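Local coordinates for protein acyl-ACP thioesterase (Bacteroides thetaiotaomicron, PDB 2ESS) that probably hydrolyses the thioester of fatty acyl-ACP, releasing the fatty acid from its acyl carrier protein, and is built from hot-dog domains, at residues Y11-E16 with F79-W84; T52-N57 with I117-R122; E209-D214 with V232-S237. All coordinates share one frame; numbering follows the deposited sequence.

Contact 1 (Y11-E16 with F79-W84); sequences YQFVAE and FSVQTW
F79 sets its CG between the backbone N and the carbonyl carbon (chi1 70°), which brings its ring round with one face under CB of F13. That CB stands 3.7 Å from the centroid of the F79 ring, a CH-pi contact, and the two ring planes are inclined at 33°. F13 holds CG anti to its own carbonyl carbon (chi1 -57°), and its ring reaches V81 obliquely, CE2 lying 3.7 Å from CG2 of that branched residue. CG2 of T83 meets the edge of the Y11 ring, while T83 OG1 is bonded to R95. At the other end the backbone N of A15 lies at the edge of the F79 ring. The main chains pair beneath the aromatic residues: Y11 with V81 and F13 with F79 are antiparallel hydrogen-bonded pairs, with F13 N to F79 O at 2.8 Å. An alanine at F79 would probably leave CB of F13 without its aromatic face and open a gap beside A15. Helix 28-45 covers the aromatic side through C38 and L35, as the helix of a hot-dog fold does. Regular main-chain bonds thus fix the register of the strand outermost within this chain, while its aromatic face seals against the helix.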
# COMPACT_ATOMS: atom_id res chain seq x y z
N TYR A 11 4.09 -13.25 12.99
CA TYR A 11 4.12 -11.80 12.87
C TYR A 11 2.72 -11.27 13.01
O TYR A 11 1.79 -11.85 12.47
CB TYR A 11 4.75 -11.40 11.52
CG TYR A 11 6.10 -12.07 11.37
CD1 TYR A 11 7.22 -11.61 12.05
CD2 TYR A 11 6.24 -13.23 10.62
CE1 TYR A 11 8.44 -12.27 11.93
CE2 TYR A 11 7.46 -13.89 10.50
CZ TYR A 11 8.55 -13.41 11.15
OH TYR A 11 9.74 -14.11 11.01
N GLN A 12 2.58 -10.21 13.80
CA GLN A 12 1.30 -9.60 14.16
C GLN A 12 0.98 -8.35 13.35
O GLN A 12 1.82 -7.48 13.15
CB GLN A 12 1.29 -9.20 15.64
CG GLN A 12 1.56 -10.31 16.62
CD GLN A 12 0.51 -11.38 16.54
OE1 GLN A 12 -0.68 -11.08 16.37
NE2 GLN A 12 0.94 -12.64 16.61
N PHE A 13 -0.26 -8.26 12.90
CA PHE A 13 -0.73 -7.12 12.12
C PHE A 13 -2.12 -6.65 12.55
O PHE A 13 -2.83 -7.34 13.26
CB PHE A 13 -0.77 -7.50 10.65
CG PHE A 13 0.52 -7.96 10.12
CD1 PHE A 13 1.52 -7.04 9.86
CD2 PHE A 13 0.78 -9.30 9.93
CE1 PHE A 13 2.76 -7.46 9.39
CE2 PHE A 13 2.01 -9.73 9.43
CZ PHE A 13 3.00 -8.82 9.16
N VAL A 14 -2.47 -5.45 12.10
CA VAL A 14 -3.85 -4.96 12.19
C VAL A 14 -4.26 -4.54 10.78
O VAL A 14 -3.48 -3.88 10.08
CB VAL A 14 -3.94 -3.74 13.13
CG1 VAL A 14 -5.38 -3.22 13.19
CG2 VAL A 14 -3.44 -4.11 14.52
N ALA A 15 -5.49 -4.88 10.36
CA ALA A 15 -6.02 -4.46 9.05
C ALA A 15 -6.37 -2.94 9.02
O ALA A 15 -7.38 -2.50 9.57
CB ALA A 15 -7.23 -5.30 8.67
N GLU A 16 -5.55 -2.14 8.36
CA GLU A 16 -5.73 -0.69 8.32
C GLU A 16 -6.76 -0.29 7.26
O GLU A 16 -6.90 -0.98 6.22
CB GLU A 16 -4.40 0.02 7.98
CG GLU A 16 -3.17 -0.44 8.76
CD GLU A 16 -1.83 -0.03 8.06
OE1 GLU A 16 -1.86 0.74 7.05
OE2 GLU A 16 -0.75 -0.49 8.53
N PHE A 79 -4.66 -9.65 13.12
CA PHE A 79 -4.41 -10.91 12.47
C PHE A 79 -2.93 -11.22 12.54
O PHE A 79 -2.12 -10.39 12.92
CB PHE A 79 -4.97 -10.95 11.03
CG PHE A 79 -4.24 -10.08 10.03
CD1 PHE A 79 -4.55 -8.72 9.91
CD2 PHE A 79 -3.29 -10.63 9.15
CE1 PHE A 79 -3.92 -7.90 8.99
CE2 PHE A 79 -2.67 -9.81 8.20
CZ PHE A 79 -2.99 -8.46 8.11
N SER A 80 -2.57 -12.45 12.21
CA SER A 80 -1.16 -12.79 12.19
C SER A 80 -0.82 -13.72 11.04
O SER A 80 -1.71 -14.38 10.46
CB SER A 80 -0.73 -13.36 13.55
OG SER A 80 -1.45 -14.51 13.81
N VAL A 81 0.46 -13.74 10.72
CA VAL A 81 1.01 -14.58 9.68
C VAL A 81 2.09 -15.45 10.31
O VAL A 81 2.97 -14.97 11.04
CB VAL A 81 1.59 -13.72 8.56
CG1 VAL A 81 2.31 -14.59 7.50
CG2 VAL A 81 0.51 -12.82 7.95
N GLN A 82 2.03 -16.74 10.01
CA GLN A 82 3.11 -17.67 10.35
C GLN A 82 3.74 -18.09 9.02
O GLN A 82 3.05 -18.25 8.02
CB GLN A 82 2.58 -18.90 11.08
CG GLN A 82 2.28 -18.66 12.54
CD GLN A 82 1.51 -19.79 13.15
OE1 GLN A 82 0.99 -20.65 12.46
NE2 GLN A 82 1.43 -19.79 14.45
N THR A 83 5.05 -18.30 9.04
CA THR A 83 5.77 -18.72 7.86
C THR A 83 6.94 -19.62 8.25
O THR A 83 7.50 -19.53 9.35
CB THR A 83 6.26 -17.49 7.06
OG1 THR A 83 6.83 -17.95 5.84
CG2 THR A 83 7.24 -16.63 7.87
N TRP A 84 7.30 -20.50 7.33
CA TRP A 84 8.31 -21.49 7.56
C TRP A 84 8.75 -22.04 6.20
O TRP A 84 8.01 -21.93 5.21
CB TRP A 84 7.77 -22.64 8.45
CG TRP A 84 6.65 -23.40 7.84
CD1 TRP A 84 6.74 -24.52 7.07
CD2 TRP A 84 5.27 -23.08 7.93
NE1 TRP A 84 5.49 -24.91 6.67
CE2 TRP A 84 4.57 -24.04 7.19
CE3 TRP A 84 4.55 -22.06 8.56
CZ2 TRP A 84 3.19 -24.04 7.08
CZ3 TRP A 84 3.19 -22.04 8.45
CH2 TRP A 84 2.52 -23.03 7.71

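Contact 2 (T52-N57 with I117-R122); sequences TLNEDN and INLNTR
N57 meets 117-122 with both its main chain and its side chain, and the close part of the contact is gathered round this one residue. Its carbonyl O accepts from L119 N at 2.7 Å in a nearly straight bond (175°), and the CA of N118 adds a CA-H...O contact to the same oxygen. The L119 side chain packs here too, its CB 3.5 Å from N57 OD1. The amide ND2 of N57 gives a second bond, 2.8 Å to N120 OD1; the acceptor lies in the amide plane of N57, but the donor stands above the carbonyl plane of N120, the two amides being 88° apart. Asparagine suits the place twice over: it tolerates the positive phi of the C-prime residue in the Schellman motif that ends helix 50-55, and it has an N-H to offer. On the other segment, N118 turns CG anti to its backbone N (chi1 -176°), and its OD1 accepts from N120 N at 2.8 Å, an Asx turn, and from T121 N, an Asx motif, the two donors on opposite faces of its plane. The two bonds hold the chain where it turns at the end of the strand.

Other parts are looser. A water accepts from ND2 of both N57 and N118, bridging two amides that do not bond directly. CD1 of L119 lies 4.0 Å from ND2 of N54, an amide already bonded to Y58 O.

The contact thus lies at the surface, joining the C-terminal end of helix 50-55 to the end of strand 106-118, with strand 58-69 alongside: T59 pairs with I117 and also touches L119.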
# COMPACT_ATOMS: atom_id res chain seq x y z
N THR A 52 22.42 -11.88 2.89
CA THR A 52 23.42 -12.92 3.04
C THR A 52 23.76 -13.51 1.69
O THR A 52 24.91 -13.58 1.32
CB THR A 52 22.91 -14.05 3.94
OG1 THR A 52 22.65 -13.52 5.25
CG2 THR A 52 23.93 -15.21 4.03
N LEU A 53 22.74 -13.90 0.94
CA LEU A 53 22.97 -14.45 -0.42
C LEU A 53 23.81 -13.51 -1.30
O LEU A 53 24.70 -13.96 -2.04
CB LEU A 53 21.64 -14.81 -1.09
CG LEU A 53 21.20 -16.26 -0.98
CD1 LEU A 53 20.85 -16.57 0.45
CD2 LEU A 53 20.03 -16.57 -1.94
N ASN A 54 23.49 -12.22 -1.25
CA ASN A 54 24.14 -11.20 -2.10
C ASN A 54 25.64 -11.10 -1.86
O ASN A 54 26.43 -10.86 -2.79
CB ASN A 54 23.50 -9.80 -1.89
CG ASN A 54 22.12 -9.61 -2.53
OD1 ASN A 54 21.54 -8.55 -2.33
ND2 ASN A 54 21.59 -10.58 -3.27
N GLU A 55 26.07 -11.34 -0.62
CA GLU A 55 27.49 -11.34 -0.30
C GLU A 55 28.26 -12.40 -1.06
O GLU A 55 29.45 -12.25 -1.27
CB GLU A 55 27.74 -11.53 1.20
CG GLU A 55 27.16 -10.44 2.07
CD GLU A 55 27.68 -10.52 3.53
OE1 GLU A 55 28.93 -10.63 3.71
OE2 GLU A 55 26.85 -10.47 4.47
N ASP A 56 27.58 -13.47 -1.47
CA ASP A 56 28.23 -14.52 -2.30
C ASP A 56 27.78 -14.55 -3.75
O ASP A 56 28.09 -15.50 -4.46
CB ASP A 56 27.98 -15.87 -1.68
CG ASP A 56 28.84 -16.08 -0.47
OD1 ASP A 56 30.08 -15.97 -0.59
OD2 ASP A 56 28.26 -16.36 0.60
N ASN A 57 27.11 -13.49 -4.16
CA ASN A 57 26.71 -13.25 -5.55
C ASN A 57 25.49 -14.03 -6.02
O ASN A 57 25.37 -14.32 -7.22
CB ASN A 57 27.85 -13.43 -6.57
CG ASN A 57 27.81 -12.39 -7.68
OD1 ASN A 57 27.26 -11.31 -7.51
ND2 ASN A 57 28.40 -12.72 -8.82
N ILE A 117 19.38 -17.49 -7.86
CA ILE A 117 20.13 -17.28 -9.10
C ILE A 117 21.45 -16.58 -8.83
O ILE A 117 21.55 -15.74 -7.91
CB ILE A 117 19.32 -16.48 -10.17
CG1 ILE A 117 19.12 -15.03 -9.76
CG2 ILE A 117 17.94 -17.11 -10.43
CD1 ILE A 117 18.92 -14.12 -10.95
N ASN A 118 22.45 -16.94 -9.62
CA ASN A 118 23.72 -16.25 -9.63
C ASN A 118 23.54 -14.87 -10.24
O ASN A 118 22.91 -14.72 -11.30
CB ASN A 118 24.75 -17.07 -10.40
CG ASN A 118 26.11 -16.44 -10.38
OD1 ASN A 118 26.35 -15.45 -11.02
ND2 ASN A 118 27.01 -17.02 -9.62
N LEU A 119 24.05 -13.84 -9.58
CA LEU A 119 23.85 -12.46 -10.07
C LEU A 119 24.74 -12.04 -11.27
O LEU A 119 24.45 -11.05 -11.94
CB LEU A 119 24.06 -11.47 -8.93
CG LEU A 119 23.07 -11.45 -7.79
CD1 LEU A 119 23.60 -10.44 -6.71
CD2 LEU A 119 21.63 -11.08 -8.22
N ASN A 120 25.82 -12.74 -11.53
CA ASN A 120 26.64 -12.40 -12.67
C ASN A 120 26.02 -12.91 -13.97
O ASN A 120 25.94 -12.19 -14.97
CB ASN A 120 28.05 -12.98 -12.55
CG ASN A 120 29.01 -12.06 -11.78
OD1 ASN A 120 28.59 -11.10 -11.13
ND2 ASN A 120 30.30 -12.37 -11.85
N THR A 121 25.60 -14.17 -13.94
CA THR A 121 25.28 -14.89 -15.14
C THR A 121 23.77 -14.93 -15.36
O THR A 121 23.32 -15.33 -16.42
CB THR A 121 25.76 -16.34 -15.01
OG1 THR A 121 25.12 -16.92 -13.87
CG2 THR A 121 27.25 -16.39 -14.83
N ARG A 122 23.02 -14.44 -14.36
CA ARG A 122 21.58 -14.69 -14.14
C ARG A 122 21.15 -16.16 -14.26
O ARG A 122 19.99 -16.47 -14.54
CB ARG A 122 20.66 -13.72 -14.93
CG ARG A 122 20.90 -13.56 -16.42
CD ARG A 122 20.63 -14.86 -17.22
NE ARG A 122 19.26 -15.36 -17.16
CZ ARG A 122 18.26 -14.93 -17.95
NH1 ARG A 122 18.46 -13.96 -18.84
NH2 ARG A 122 17.06 -15.48 -17.83
O HOH W 1 29.54 -15.59 -8.81

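Contact 3 (E209-D214 with V232-S237); sequences ESYFGD and VKKNGS
K234 and N235 reach across to 209-214 mainly through polar groups. Among the hydrogen bonds, K234 NZ donates to the carbonyl O of E209 at 2.6 Å, nearly along the C=O axis. The lysine chain is extended beyond CG, and this length lets a strand residue reach the main chain of the loop. N235 ND2 donates to D214 OD1 at 3.2 Å, meeting it from above the carboxylate plane; the carboxylate and amide planes are 90° apart. N235 OD1 is taken up by E215 N. The other carboxylate oxygen, D214 OD2, accepts from Y211 N at 2.7 Å and reinforces the type II turn that D214 N to Y211 O closes, in which the positive phi of G213 calls for glycine.

The opposite charges meet less directly. D214 OD2 and K234 NZ are 4.5 Å apart, too far for a salt bridge, but a water donates to the first and accepts from the second; E238 is a weak, long ion partner of the same lysine.

Nonbonded packing is slight: CD of K234 runs 3.8 Å from D214 OD2, side by side with that side chain, and NZ approaches CE2 of Y211 obliquely at 3.6 Å.

D214 thus serves its own turn and the facing segment at once, and the nearby ammonium would probably favour its ionised form. The lysine grips the main chain of E209, whose side chain touches the calcium ligand H175, so the contact borders the metal site.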
# COMPACT_ATOMS: atom_id res chain seq x y z
N GLU A 209 10.15 -9.44 -16.29
CA GLU A 209 10.08 -8.11 -15.69
C GLU A 209 9.50 -7.12 -16.65
O GLU A 209 9.66 -7.25 -17.85
CB GLU A 209 11.47 -7.63 -15.24
CG GLU A 209 12.15 -8.52 -14.25
CD GLU A 209 11.50 -8.55 -12.84
OE1 GLU A 209 10.39 -8.00 -12.64
OE2 GLU A 209 12.11 -9.15 -11.91
N SER A 210 8.81 -6.12 -16.08
CA SER A 210 8.31 -4.95 -16.80
C SER A 210 8.94 -3.71 -16.19
O SER A 210 9.24 -3.69 -14.99
CB SER A 210 6.80 -4.82 -16.65
OG SER A 210 6.17 -5.92 -17.25
N TYR A 211 9.09 -2.68 -17.01
CA TYR A 211 9.75 -1.44 -16.63
C TYR A 211 8.80 -0.25 -16.81
O TYR A 211 7.73 -0.35 -17.44
CB TYR A 211 10.97 -1.25 -17.52
CG TYR A 211 11.86 -2.47 -17.49
CD1 TYR A 211 12.69 -2.71 -16.42
CD2 TYR A 211 11.83 -3.40 -18.52
CE1 TYR A 211 13.50 -3.86 -16.38
CE2 TYR A 211 12.63 -4.55 -18.49
CZ TYR A 211 13.46 -4.76 -17.42
OH TYR A 211 14.25 -5.88 -17.39
N PHE A 212 9.23 0.88 -16.28
CA PHE A 212 8.47 2.11 -16.41
C PHE A 212 8.22 2.43 -17.87
O PHE A 212 9.13 2.37 -18.69
CB PHE A 212 9.23 3.29 -15.79
CG PHE A 212 8.59 4.62 -16.07
CD1 PHE A 212 8.89 5.32 -17.25
CD2 PHE A 212 7.67 5.15 -15.19
CE1 PHE A 212 8.28 6.55 -17.55
CE2 PHE A 212 7.05 6.36 -15.46
CZ PHE A 212 7.35 7.07 -16.64
N GLY A 213 6.98 2.81 -18.20
CA GLY A 213 6.62 3.10 -19.58
C GLY A 213 6.19 1.92 -20.44
O GLY A 213 5.63 2.15 -21.53
N ASP A 214 6.42 0.68 -19.99
CA ASP A 214 5.96 -0.48 -20.75
C ASP A 214 4.42 -0.54 -20.79
O ASP A 214 3.77 -0.18 -19.82
CB ASP A 214 6.50 -1.78 -20.13
CG ASP A 214 8.01 -2.01 -20.38
OD1 ASP A 214 8.63 -1.37 -21.28
OD2 ASP A 214 8.57 -2.85 -19.64
N VAL A 232 -0.60 -11.53 -18.37
CA VAL A 232 -0.17 -10.17 -18.61
C VAL A 232 1.04 -10.21 -19.55
O VAL A 232 1.99 -10.96 -19.32
CB VAL A 232 0.22 -9.41 -17.31
CG1 VAL A 232 0.47 -7.92 -17.61
CG2 VAL A 232 -0.87 -9.55 -16.23
N LYS A 233 0.99 -9.43 -20.62
CA LYS A 233 2.10 -9.31 -21.57
C LYS A 233 2.61 -7.88 -21.64
O LYS A 233 1.84 -6.92 -21.49
CB LYS A 233 1.68 -9.73 -22.97
CG LYS A 233 1.31 -11.16 -23.12
CD LYS A 233 0.96 -11.47 -24.55
CE LYS A 233 0.26 -12.80 -24.66
NZ LYS A 233 -0.07 -13.13 -26.09
N LYS A 234 3.90 -7.72 -21.90
CA LYS A 234 4.45 -6.39 -22.14
C LYS A 234 4.75 -6.17 -23.61
O LYS A 234 5.16 -7.09 -24.35
CB LYS A 234 5.68 -6.10 -21.27
CG LYS A 234 6.99 -6.75 -21.71
CD LYS A 234 8.11 -6.44 -20.71
CE LYS A 234 9.38 -7.21 -21.07
NZ LYS A 234 10.53 -6.83 -20.23
N ASN A 235 4.52 -4.93 -24.02
CA ASN A 235 4.75 -4.47 -25.36
C ASN A 235 4.29 -5.49 -26.41
O ASN A 235 4.98 -5.79 -27.37
CB ASN A 235 6.22 -4.02 -25.48
CG ASN A 235 6.57 -2.89 -24.45
OD1 ASN A 235 5.75 -1.98 -24.18
ND2 ASN A 235 7.77 -2.95 -23.87
N GLY A 236 3.09 -6.01 -26.20
CA GLY A 236 2.45 -6.87 -27.17
C GLY A 236 2.63 -8.36 -26.95
O GLY A 236 1.65 -9.09 -26.85
N SER A 237 3.87 -8.81 -26.81
CA SER A 237 4.20 -10.20 -27.07
C SER A 237 4.78 -11.01 -25.92
O SER A 237 4.64 -12.23 -25.89
CB SER A 237 5.22 -10.22 -28.22
OG SER A 237 6.45 -9.64 -27.79
O HOH W 2 10.46 -4.19 -21.44

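From the N terminus, the chain enters contact 1 on strand 9-14, passes through helix 28-45 and reaches the first half of contact 2 at the end of helix 50-55. It returns to close contact 1 on strand 78-88, and only then closes contact 2 at the end of strand 106-118, so the two cross, both in the N-terminal hot-dog domain. Contact 3 follows in series in the C-terminal one, closing a much shorter connection, the hairpin of strands 215-224 and 227-234. All three reach one antiparallel sheet: contact 1 joins an outermost strand to its neighbour, and contacts 2 and 3, their nearest atoms about 8 Å apart, tie strand ends to a helix end and a loop.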